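Local coordinates for uncharacterized protein (Mycobacterium tuberculosis, PDB 4Q6U), which is of unknown function but, with one GAF-like and two PAS-like domains in a row, is probably a sensor protein that detects a signal still to be identified, at residues W13-T18 and G90-S95; G62-S67 and R77-I82; G141-E146 and Y264-S269. One frame throughout, in Å; residues are numbered along the deposited sequence.

From the N terminus, strand 14-17, within 13-18, enters the six-stranded sheet of the GAF-like domain and pairs with 90-95, so that interaction 1 closes a loop of 71 residues. Interaction 2 is nested inside it, closing the hairpin of strands 65-69 and 74-82 at one border of the same sheet. The two touch, since strands 74-82 and 88-97 are sheet neighbours: Gly90 O lies 2.7 Å from Val81 N, a probable hydrogen bond. Interaction 3 follows in series, its centre about 33 and 34 Å from those of interactions 1 and 2 and across the chain's centre, and ties a loop of the middle domain to one of the C-terminal domain.

Interaction 1: residues W13-T18 and G90-S95; sequences WLLVET and GVQVWS
Val93 O is the most tightly held polar atom between the strands: Leu14 N-H reaches it in the carbonyl plane at 2.6 Å, almost straight at 173°, and the CA-H of Trp13 adds a weaker contact, with Trp13 CA 3.4 Å from Val93 O. Leu14 O is gripped likewise, by Val93 N at 2.7 Å and by the CA-H of Gln92. A second hydrogen-bonded pair, Val16 with Val91, repeats the pattern with slightly longer bonds, and the non-hydrogen-bonded pairs Leu15-Gln92 and Glu17-Gly90 alternate with these. Gly90 packs tightly, its CA 3.2 Å from Val16 O.

Next to Leu14, the Trp13 ring lies against Trp94 of the neighbouring strand. CG stands anti to the carbonyl carbon (chi1 -75°), which brings the six-membered ring over Trp94 CB, 3.6 Å from the ring centroid, in a CH-pi contact over one face. Trp94 turns its own indole the other way, CG anti to the backbone N, so the two rings meet only obliquely, planes 45° apart. Trp13 NE1 is bonded to Pro103 O. Leu15 CD1 touches Gln92 CG at 3.9 Å, and the extended Gln92 carries its amide to Arg105 and Pro106; a water that donates to Trp13 O accepts from Gln92 NE2 at 3.1 Å.

Leu14, Val16, Val91 and Val93 share the other face, where Val91 and Val93 pack on helix 48-61. Central antiparallel strands, with a helix laid on one face and flanking segments on the other, suit the GAF-like fold assigned to this N-terminal domain.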
loop_
_atom_site.group_PDB
_atom_site.type_symbol
_atom_site.label_atom_id
_atom_site.label_comp_id
_atom_site.label_asym_id
_atom_site.label_seq_id
_atom_site.Cartn_x
_atom_site.Cartn_y
_atom_site.Cartn_z
ATOM N N TRP B 13 14.280 27.170 -11.833
ATOM C CA TRP B 13 13.397 27.048 -12.983
ATOM C C TRP B 13 12.047 26.517 -12.520
ATOM O O TRP B 13 11.987 25.551 -11.767
ATOM C CB TRP B 13 13.979 26.098 -14.032
ATOM C CG TRP B 13 15.107 26.642 -14.825
ATOM C CD1 TRP B 13 16.440 26.535 -14.548
ATOM C CD2 TRP B 13 15.007 27.371 -16.055
ATOM N NE1 TRP B 13 17.178 27.161 -15.530
ATOM C CE2 TRP B 13 16.320 27.685 -16.463
ATOM C CE3 TRP B 13 13.932 27.795 -16.844
ATOM C CZ2 TRP B 13 16.585 28.405 -17.630
ATOM C CZ3 TRP B 13 14.199 28.510 -18.004
ATOM C CH2 TRP B 13 15.514 28.800 -18.387
ATOM N N LEU B 14 10.968 27.139 -12.973
ATOM C CA LEU B 14 9.631 26.613 -12.717
ATOM C C LEU B 14 9.134 25.801 -13.910
ATOM O O LEU B 14 9.088 26.321 -15.023
ATOM C CB LEU B 14 8.651 27.752 -12.434
ATOM C CG LEU B 14 8.905 28.578 -11.183
ATOM C CD1 LEU B 14 7.803 29.603 -11.023
ATOM C CD2 LEU B 14 8.981 27.645 -9.977
ATOM N N LEU B 15 8.744 24.546 -13.692
ATOM C CA LEU B 15 8.113 23.787 -14.764
ATOM C C LEU B 15 6.599 23.956 -14.689
ATOM O O LEU B 15 5.963 23.613 -13.695
ATOM C CB LEU B 15 8.494 22.314 -14.707
ATOM C CG LEU B 15 7.948 21.430 -15.838
ATOM C CD1 LEU B 15 8.573 21.791 -17.176
ATOM C CD2 LEU B 15 8.186 19.960 -15.534
ATOM N N VAL B 16 6.033 24.501 -15.757
ATOM C CA VAL B 16 4.611 24.794 -15.820
ATOM C C VAL B 16 3.909 23.916 -16.853
ATOM O O VAL B 16 4.272 23.922 -18.015
ATOM C CB VAL B 16 4.375 26.277 -16.165
ATOM C CG1 VAL B 16 2.925 26.517 -16.539
ATOM C CG2 VAL B 16 4.798 27.158 -14.997
ATOM N N GLU B 17 2.909 23.162 -16.411
ATOM C CA GLU B 17 2.075 22.373 -17.310
ATOM C C GLU B 17 1.020 23.303 -17.898
ATOM O O GLU B 17 0.347 24.034 -17.166
ATOM C CB GLU B 17 1.441 21.191 -16.564
ATOM C CG GLU B 17 0.979 20.028 -17.449
ATOM C CD GLU B 17 -0.485 20.130 -17.824
ATOM O OE1 GLU B 17 -1.040 21.252 -17.787
ATOM O OE2 GLU B 17 -1.085 19.090 -18.147
ATOM N N THR B 18 0.890 23.288 -19.222
ATOM C CA THR B 18 0.047 24.255 -19.915
ATOM C C THR B 18 -1.055 23.605 -20.752
ATOM O O THR B 18 -1.443 24.136 -21.791
ATOM C CB THR B 18 0.887 25.161 -20.846
ATOM O OG1 THR B 18 1.667 24.354 -21.740
ATOM C CG2 THR B 18 1.816 26.049 -20.034
ATOM N N GLY B 90 4.240 21.878 -22.044
ATOM C CA GLY B 90 4.524 22.781 -20.949
ATOM C C GLY B 90 5.551 23.833 -21.307
ATOM O O GLY B 90 6.049 23.883 -22.435
ATOM N N VAL B 91 5.849 24.677 -20.326
ATOM C CA VAL B 91 6.826 25.746 -20.459
ATOM C C VAL B 91 7.664 25.782 -19.185
ATOM O O VAL B 91 7.124 25.697 -18.081
ATOM C CB VAL B 91 6.148 27.128 -20.683
ATOM C CG1 VAL B 91 7.180 28.267 -20.648
ATOM C CG2 VAL B 91 5.363 27.144 -21.981
ATOM N N GLN B 92 8.979 25.892 -19.332
ATOM C CA GLN B 92 9.846 26.041 -18.175
ATOM C C GLN B 92 10.208 27.513 -18.058
ATOM O O GLN B 92 10.569 28.132 -19.054
ATOM C CB GLN B 92 11.093 25.177 -18.308
ATOM C CG GLN B 92 11.458 24.454 -17.031
ATOM C CD GLN B 92 12.454 23.342 -17.268
ATOM O OE1 GLN B 92 12.920 23.141 -18.397
ATOM N NE2 GLN B 92 12.786 22.610 -16.205
ATOM N N VAL B 93 10.092 28.070 -16.853
ATOM C CA VAL B 93 10.238 29.522 -16.662
ATOM C C VAL B 93 11.243 29.872 -15.566
ATOM O O VAL B 93 11.283 29.228 -14.505
ATOM C CB VAL B 93 8.883 30.176 -16.310
ATOM C CG1 VAL B 93 8.996 31.714 -16.309
ATOM C CG2 VAL B 93 7.809 29.732 -17.273
ATOM N N TRP B 94 12.045 30.905 -15.818
ATOM C CA TRP B 94 12.985 31.410 -14.827
ATOM C C TRP B 94 12.946 32.934 -14.830
ATOM O O TRP B 94 12.902 33.542 -15.894
ATOM C CB TRP B 94 14.400 30.908 -15.121
ATOM C CG TRP B 94 15.441 31.494 -14.234
ATOM C CD1 TRP B 94 15.916 30.967 -13.068
ATOM C CD2 TRP B 94 16.140 32.727 -14.430
ATOM N NE1 TRP B 94 16.868 31.796 -12.529
ATOM C CE2 TRP B 94 17.025 32.884 -13.347
ATOM C CE3 TRP B 94 16.104 33.712 -15.419
ATOM C CZ2 TRP B 94 17.866 33.989 -13.219
ATOM C CZ3 TRP B 94 16.938 34.816 -15.289
ATOM C CH2 TRP B 94 17.808 34.941 -14.199
ATOM N N SER B 95 12.945 33.538 -13.645
ATOM C CA SER B 95 12.987 35.001 -13.521
ATOM C C SER B 95 14.122 35.433 -12.607
ATOM O O SER B 95 14.607 34.650 -11.789
ATOM C CB SER B 95 11.664 35.544 -12.974
ATOM O OG SER B 95 10.585 35.247 -13.839
HETATM O O HOH W 1 11.951 23.056 -13.270
#

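Interaction 2: residues G62-S67 and R77-I82; sequences GQSLTS and RTEPVI
Leu65 and Thr78, an antiparallel hydrogen-bonded pair, lie side by side and point the same way. Thr78 OG1 sits in the crowded position between backbone N and carbonyl carbon (chi1 52°), which sets it 3.4 Å from Leu65 CB; its hydroxyl is bonded to Thr58 and only weakly to a water held by Ser67 OG. Of the two backbone bonds, Thr78 N to Leu65 O is nearly straight (170°) and in the carbonyl plane, whereas Leu65 N meets Thr78 O from above its plane at 3.2 Å.

On the other face Thr66 and Arg77 also run alongside each other. The Arg77 chain bends at chi3, so one face of its guanidinium turns to Thr66 OG1, which is 4.1 Å from Arg77 NE; that NE is buried here without a polar partner.

Where the strand pairing ends, Glu79 starts away from the 62-67 segment, but a bend at chi2 (-65°) swings its carboxylate back. Ser64 OG donates to Glu79 OE1 at 2.9 Å, from above the carboxylate plane. Beside this bond Pro80 CD packs on Ser64 OG, and Ile82 CD1 reaches Gly62 O at 3.6 Å.

Gly62, with positive phi, is the first residue to leave helix 48-61, and a short loop leads to border strand 65-69. Leu65, Thr78 and Pro80 pack on that helix, while strand 88-97 flanks strand 74-82 on its far side.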
loop_
_atom_site.group_PDB
_atom_site.type_symbol
_atom_site.label_atom_id
_atom_site.label_comp_id
_atom_site.label_asym_id
_atom_site.label_seq_id
_atom_site.Cartn_x
_atom_site.Cartn_y
_atom_site.Cartn_z
ATOM N N GLY B 62 5.719 29.170 -29.930
ATOM C CA GLY B 62 6.435 27.905 -29.897
ATOM C C GLY B 62 7.929 28.097 -29.714
ATOM O O GLY B 62 8.726 27.183 -29.942
ATOM N N GLN B 63 8.309 29.295 -29.282
ATOM C CA GLN B 63 9.707 29.688 -29.224
ATOM C C GLN B 63 10.221 29.889 -27.800
ATOM O O GLN B 63 9.459 30.213 -26.894
ATOM C CB GLN B 63 9.904 30.982 -30.018
ATOM C CG GLN B 63 9.745 30.799 -31.514
ATOM C CD GLN B 63 10.981 30.192 -32.138
ATOM O OE1 GLN B 63 12.049 30.809 -32.139
ATOM N NE2 GLN B 63 10.850 28.977 -32.661
ATOM N N SER B 64 11.522 29.694 -27.621
ATOM C CA SER B 64 12.204 30.149 -26.428
ATOM C C SER B 64 12.191 31.673 -26.434
ATOM O O SER B 64 12.503 32.288 -27.445
ATOM C CB SER B 64 13.636 29.619 -26.382
ATOM O OG SER B 64 13.653 28.204 -26.438
ATOM N N LEU B 65 11.817 32.283 -25.317
ATOM C CA LEU B 65 11.733 33.741 -25.260
ATOM C C LEU B 65 12.599 34.328 -24.160
ATOM O O LEU B 65 12.867 33.684 -23.145
ATOM C CB LEU B 65 10.287 34.191 -25.052
ATOM C CG LEU B 65 9.304 33.894 -26.181
ATOM C CD1 LEU B 65 7.906 34.316 -25.774
ATOM C CD2 LEU B 65 9.738 34.613 -27.444
ATOM N N THR B 66 13.027 35.565 -24.371
ATOM C CA THR B 66 13.679 36.343 -23.328
ATOM C C THR B 66 12.924 37.660 -23.203
ATOM O O THR B 66 12.961 38.476 -24.109
ATOM C CB THR B 66 15.164 36.596 -23.641
ATOM O OG1 THR B 66 15.884 35.362 -23.533
ATOM C CG2 THR B 66 15.758 37.613 -22.675
ATOM N N SER B 67 12.200 37.835 -22.101
ATOM C CA SER B 67 11.366 39.015 -21.926
ATOM C C SER B 67 11.969 39.898 -20.839
ATOM O O SER B 67 12.495 39.399 -19.839
ATOM C CB SER B 67 9.928 38.630 -21.563
ATOM O OG SER B 67 9.378 37.692 -22.473
ATOM N N ARG B 77 12.734 34.230 -18.576
ATOM C CA ARG B 77 13.164 33.344 -19.649
ATOM C C ARG B 77 12.270 32.127 -19.695
ATOM O O ARG B 77 11.966 31.527 -18.667
ATOM C CB ARG B 77 14.627 32.953 -19.473
ATOM C CG ARG B 77 15.540 34.161 -19.322
ATOM C CD ARG B 77 16.992 33.759 -19.368
ATOM N NE ARG B 77 17.267 32.898 -20.513
ATOM C CZ ARG B 77 18.438 32.845 -21.138
ATOM N NH1 ARG B 77 19.442 33.614 -20.727
ATOM N NH2 ARG B 77 18.602 32.032 -22.175
ATOM N N THR B 78 11.816 31.791 -20.895
ATOM C CA THR B 78 10.929 30.658 -21.064
ATOM C C THR B 78 11.468 29.664 -22.093
ATOM O O THR B 78 12.055 30.041 -23.107
ATOM C CB THR B 78 9.516 31.107 -21.486
ATOM O OG1 THR B 78 9.600 31.973 -22.624
ATOM C CG2 THR B 78 8.819 31.838 -20.350
ATOM N N GLU B 79 11.251 28.388 -21.795
ATOM C CA GLU B 79 11.655 27.277 -22.640
ATOM C C GLU B 79 10.442 26.403 -22.884
ATOM O O GLU B 79 9.885 25.844 -21.935
ATOM C CB GLU B 79 12.766 26.458 -21.975
ATOM C CG GLU B 79 14.069 27.201 -21.797
ATOM C CD GLU B 79 14.706 27.567 -23.114
ATOM O OE1 GLU B 79 14.580 26.785 -24.072
ATOM O OE2 GLU B 79 15.318 28.645 -23.192
ATOM N N PRO B 80 10.011 26.296 -24.147
ATOM C CA PRO B 80 8.885 25.423 -24.478
ATOM C C PRO B 80 9.236 23.955 -24.253
ATOM O O PRO B 80 10.392 23.569 -24.430
ATOM C CB PRO B 80 8.653 25.711 -25.971
ATOM C CG PRO B 80 9.981 26.114 -26.467
ATOM C CD PRO B 80 10.550 26.957 -25.351
ATOM N N VAL B 81 8.256 23.160 -23.845
ATOM C CA VAL B 81 8.421 21.720 -23.827
ATOM C C VAL B 81 7.480 21.152 -24.878
ATOM O O VAL B 81 6.264 21.096 -24.674
ATOM C CB VAL B 81 8.112 21.104 -22.459
ATOM C CG1 VAL B 81 8.557 19.648 -22.435
ATOM C CG2 VAL B 81 8.814 21.883 -21.356
ATOM N N ILE B 82 8.046 20.752 -26.009
ATOM C CA ILE B 82 7.233 20.406 -27.162
ATOM C C ILE B 82 7.406 18.946 -27.534
ATOM O O ILE B 82 8.523 18.484 -27.768
ATOM C CB ILE B 82 7.576 21.300 -28.359
ATOM C CG1 ILE B 82 7.446 22.770 -27.949
ATOM C CG2 ILE B 82 6.668 20.976 -29.536
ATOM C CD1 ILE B 82 7.823 23.767 -29.040
HETATM O O HOH W 2 10.286 35.188 -21.749
#

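Interaction 3: residues G141-E146 and Y264-S269; sequences GRAFAE and YDWRRS
The Trp266 indole carries its neighbour Arg267 on one face, with CG 3.3 Å above the ring plane, while the Ala143 methyl sits at its edge and Glu146 CG comes in obliquely to Trp266 CZ3 at 3.5 Å. This is an interdomain contact between loops of two PAS-like domains, the middle one giving 141-146 and the C-terminal one 264-269. The Trp266 side chain holds CG in the crowded position between backbone N and carbonyl carbon (chi1 57°), and its ring is also met edge-to-face by Trp256.

At the edge of the Arg267 guanidinium, nearly in its plane, lie Glu146 OE2 and a water. The arginine bends at chi3 (59°) to present NE, which makes a salt bridge to Glu146 OE2 at 2.9 Å. The oxygen is met from above the carboxylate plane, and the two flat groups stand almost perpendicular, 84° apart. The same water spans the pair by donating to OE2 and accepting from Arg267 NH2.

Glu146 is itself fixed from within its loop: Ala143 N-H bonds to OE1 on the anti lone pair, and Glu146 N returns a bond to Ala143 O. With OE1 and OE2 both occupied, the carboxylate is probably kept ionised beside the arginine. In the other loop, Asp265 forms an Asx motif, OD1 accepting from Arg268 N while OD2 makes a salt bridge to Arg268 NH1.

Two further waters join the backbones and the acid: one links Gly141 O to Arg267 O, and the other lies 2.7 Å from both Glu146 OE1 and Arg267 O.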
loop_
_atom_site.group_PDB
_atom_site.type_symbol
_atom_site.label_atom_id
_atom_site.label_comp_id
_atom_site.label_asym_id
_atom_site.label_seq_id
_atom_site.Cartn_x
_atom_site.Cartn_y
_atom_site.Cartn_z
ATOM N N GLY B 141 5.810 3.505 -30.856
ATOM C CA GLY B 141 5.208 2.183 -30.881
ATOM C C GLY B 141 5.439 1.374 -29.614
ATOM O O GLY B 141 5.481 0.143 -29.650
ATOM N N ARG B 142 5.574 2.065 -28.483
ATOM C CA ARG B 142 5.892 1.420 -27.214
ATOM C C ARG B 142 4.640 0.886 -26.534
ATOM O O ARG B 142 3.594 1.536 -26.548
ATOM C CB ARG B 142 6.607 2.407 -26.265
ATOM C CG ARG B 142 7.935 2.957 -26.794
ATOM C CD ARG B 142 8.456 4.121 -25.931
ATOM N NE ARG B 142 8.749 3.705 -24.561
ATOM C CZ ARG B 142 9.831 3.015 -24.198
ATOM N NH1 ARG B 142 10.733 2.661 -25.107
ATOM N NH2 ARG B 142 10.016 2.685 -22.918
ATOM N N ALA B 143 4.742 -0.301 -25.943
ATOM C CA ALA B 143 3.687 -0.786 -25.069
ATOM C C ALA B 143 3.732 0.025 -23.785
ATOM O O ALA B 143 4.809 0.475 -23.365
ATOM C CB ALA B 143 3.851 -2.274 -24.777
ATOM N N PHE B 144 2.570 0.227 -23.174
ATOM C CA PHE B 144 2.512 0.896 -21.875
ATOM C C PHE B 144 3.435 0.181 -20.888
ATOM O O PHE B 144 4.068 0.815 -20.049
ATOM C CB PHE B 144 1.077 0.932 -21.327
ATOM C CG PHE B 144 0.112 1.730 -22.165
ATOM C CD1 PHE B 144 0.559 2.670 -23.083
ATOM C CD2 PHE B 144 -1.256 1.530 -22.035
ATOM C CE1 PHE B 144 -0.335 3.404 -23.856
ATOM C CE2 PHE B 144 -2.159 2.262 -22.795
ATOM C CZ PHE B 144 -1.700 3.205 -23.710
ATOM N N ALA B 145 3.541 -1.140 -21.007
ATOM C CA ALA B 145 4.364 -1.909 -20.069
ATOM C C ALA B 145 5.870 -1.644 -20.253
ATOM O O ALA B 145 6.682 -2.099 -19.444
ATOM C CB ALA B 145 4.058 -3.432 -20.202
ATOM N N GLU B 146 6.245 -0.901 -21.300
ATOM C CA GLU B 146 7.644 -0.505 -21.485
ATOM C C GLU B 146 7.958 0.814 -20.762
ATOM O O GLU B 146 9.124 1.163 -20.558
ATOM C CB GLU B 146 7.987 -0.380 -22.988
ATOM C CG GLU B 146 7.842 -1.704 -23.763
ATOM C CD GLU B 146 8.207 -1.597 -25.240
ATOM O OE1 GLU B 146 7.278 -1.477 -26.067
ATOM O OE2 GLU B 146 9.412 -1.660 -25.581
ATOM N N TYR B 264 6.515 -14.667 -26.752
ATOM C CA TYR B 264 5.904 -14.042 -27.920
ATOM C C TYR B 264 6.338 -12.574 -28.049
ATOM O O TYR B 264 6.892 -11.997 -27.120
ATOM C CB TYR B 264 4.376 -14.174 -27.846
ATOM C CG TYR B 264 3.683 -13.206 -26.894
ATOM C CD1 TYR B 264 3.671 -13.426 -25.524
ATOM C CD2 TYR B 264 3.019 -12.091 -27.377
ATOM C CE1 TYR B 264 3.030 -12.542 -24.668
ATOM C CE2 TYR B 264 2.377 -11.204 -26.529
ATOM C CZ TYR B 264 2.381 -11.434 -25.182
ATOM O OH TYR B 264 1.738 -10.546 -24.352
ATOM N N ASP B 265 6.100 -11.983 -29.215
ATOM C CA ASP B 265 6.590 -10.636 -29.496
ATOM C C ASP B 265 5.570 -9.592 -29.068
ATOM O O ASP B 265 4.872 -9.013 -29.907
ATOM C CB ASP B 265 6.922 -10.487 -30.991
ATOM C CG ASP B 265 7.865 -9.321 -31.271
ATOM O OD1 ASP B 265 7.997 -8.423 -30.412
ATOM O OD2 ASP B 265 8.468 -9.295 -32.360
ATOM N N TRP B 266 5.494 -9.354 -27.759
ATOM C CA TRP B 266 4.593 -8.356 -27.199
ATOM C C TRP B 266 5.028 -6.934 -27.562
ATOM O O TRP B 266 4.195 -6.033 -27.635
ATOM C CB TRP B 266 4.495 -8.507 -25.662
ATOM C CG TRP B 266 5.819 -8.425 -24.963
ATOM C CD1 TRP B 266 6.720 -9.439 -24.781
ATOM C CD2 TRP B 266 6.393 -7.266 -24.350
ATOM N NE1 TRP B 266 7.823 -8.976 -24.102
ATOM C CE2 TRP B 266 7.643 -7.650 -23.819
ATOM C CE3 TRP B 266 5.968 -5.941 -24.196
ATOM C CZ2 TRP B 266 8.481 -6.749 -23.151
ATOM C CZ3 TRP B 266 6.799 -5.048 -23.520
ATOM C CH2 TRP B 266 8.042 -5.460 -23.015
ATOM N N ARG B 267 6.322 -6.733 -27.804
ATOM C CA ARG B 267 6.818 -5.385 -28.118
ATOM C C ARG B 267 6.433 -4.945 -29.532
ATOM O O ARG B 267 5.928 -3.839 -29.730
ATOM C CB ARG B 267 8.337 -5.318 -27.931
ATOM C CG ARG B 267 8.753 -5.293 -26.453
ATOM C CD ARG B 267 10.255 -5.113 -26.260
ATOM N NE ARG B 267 10.742 -3.878 -26.868
ATOM C CZ ARG B 267 11.548 -3.839 -27.925
ATOM N NH1 ARG B 267 11.970 -4.966 -28.474
ATOM N NH2 ARG B 267 11.935 -2.677 -28.425
ATOM N N ARG B 268 6.657 -5.812 -30.508
ATOM C CA ARG B 268 6.311 -5.481 -31.897
ATOM C C ARG B 268 4.800 -5.332 -32.055
ATOM O O ARG B 268 4.325 -4.432 -32.752
ATOM C CB ARG B 268 6.827 -6.552 -32.852
ATOM C CG ARG B 268 6.648 -6.207 -34.341
ATOM C CD ARG B 268 6.857 -7.428 -35.204
ATOM N NE ARG B 268 5.684 -8.304 -35.188
ATOM C CZ ARG B 268 5.713 -9.599 -34.884
ATOM N NH1 ARG B 268 6.863 -10.188 -34.574
ATOM N NH2 ARG B 268 4.590 -10.311 -34.896
ATOM N N SER B 269 4.042 -6.213 -31.405
ATOM C CA SER B 269 2.600 -6.230 -31.623
ATOM C C SER B 269 1.870 -5.182 -30.773
ATOM O O SER B 269 0.651 -5.049 -30.867
ATOM C CB SER B 269 2.028 -7.633 -31.362
ATOM O OG SER B 269 2.176 -8.001 -29.998
HETATM O O HOH W 3 4.947 -1.823 -31.367
HETATM O O HOH W 4 7.562 -1.933 -28.662
HETATM O O HOH W 5 10.611 -0.451 -27.538
#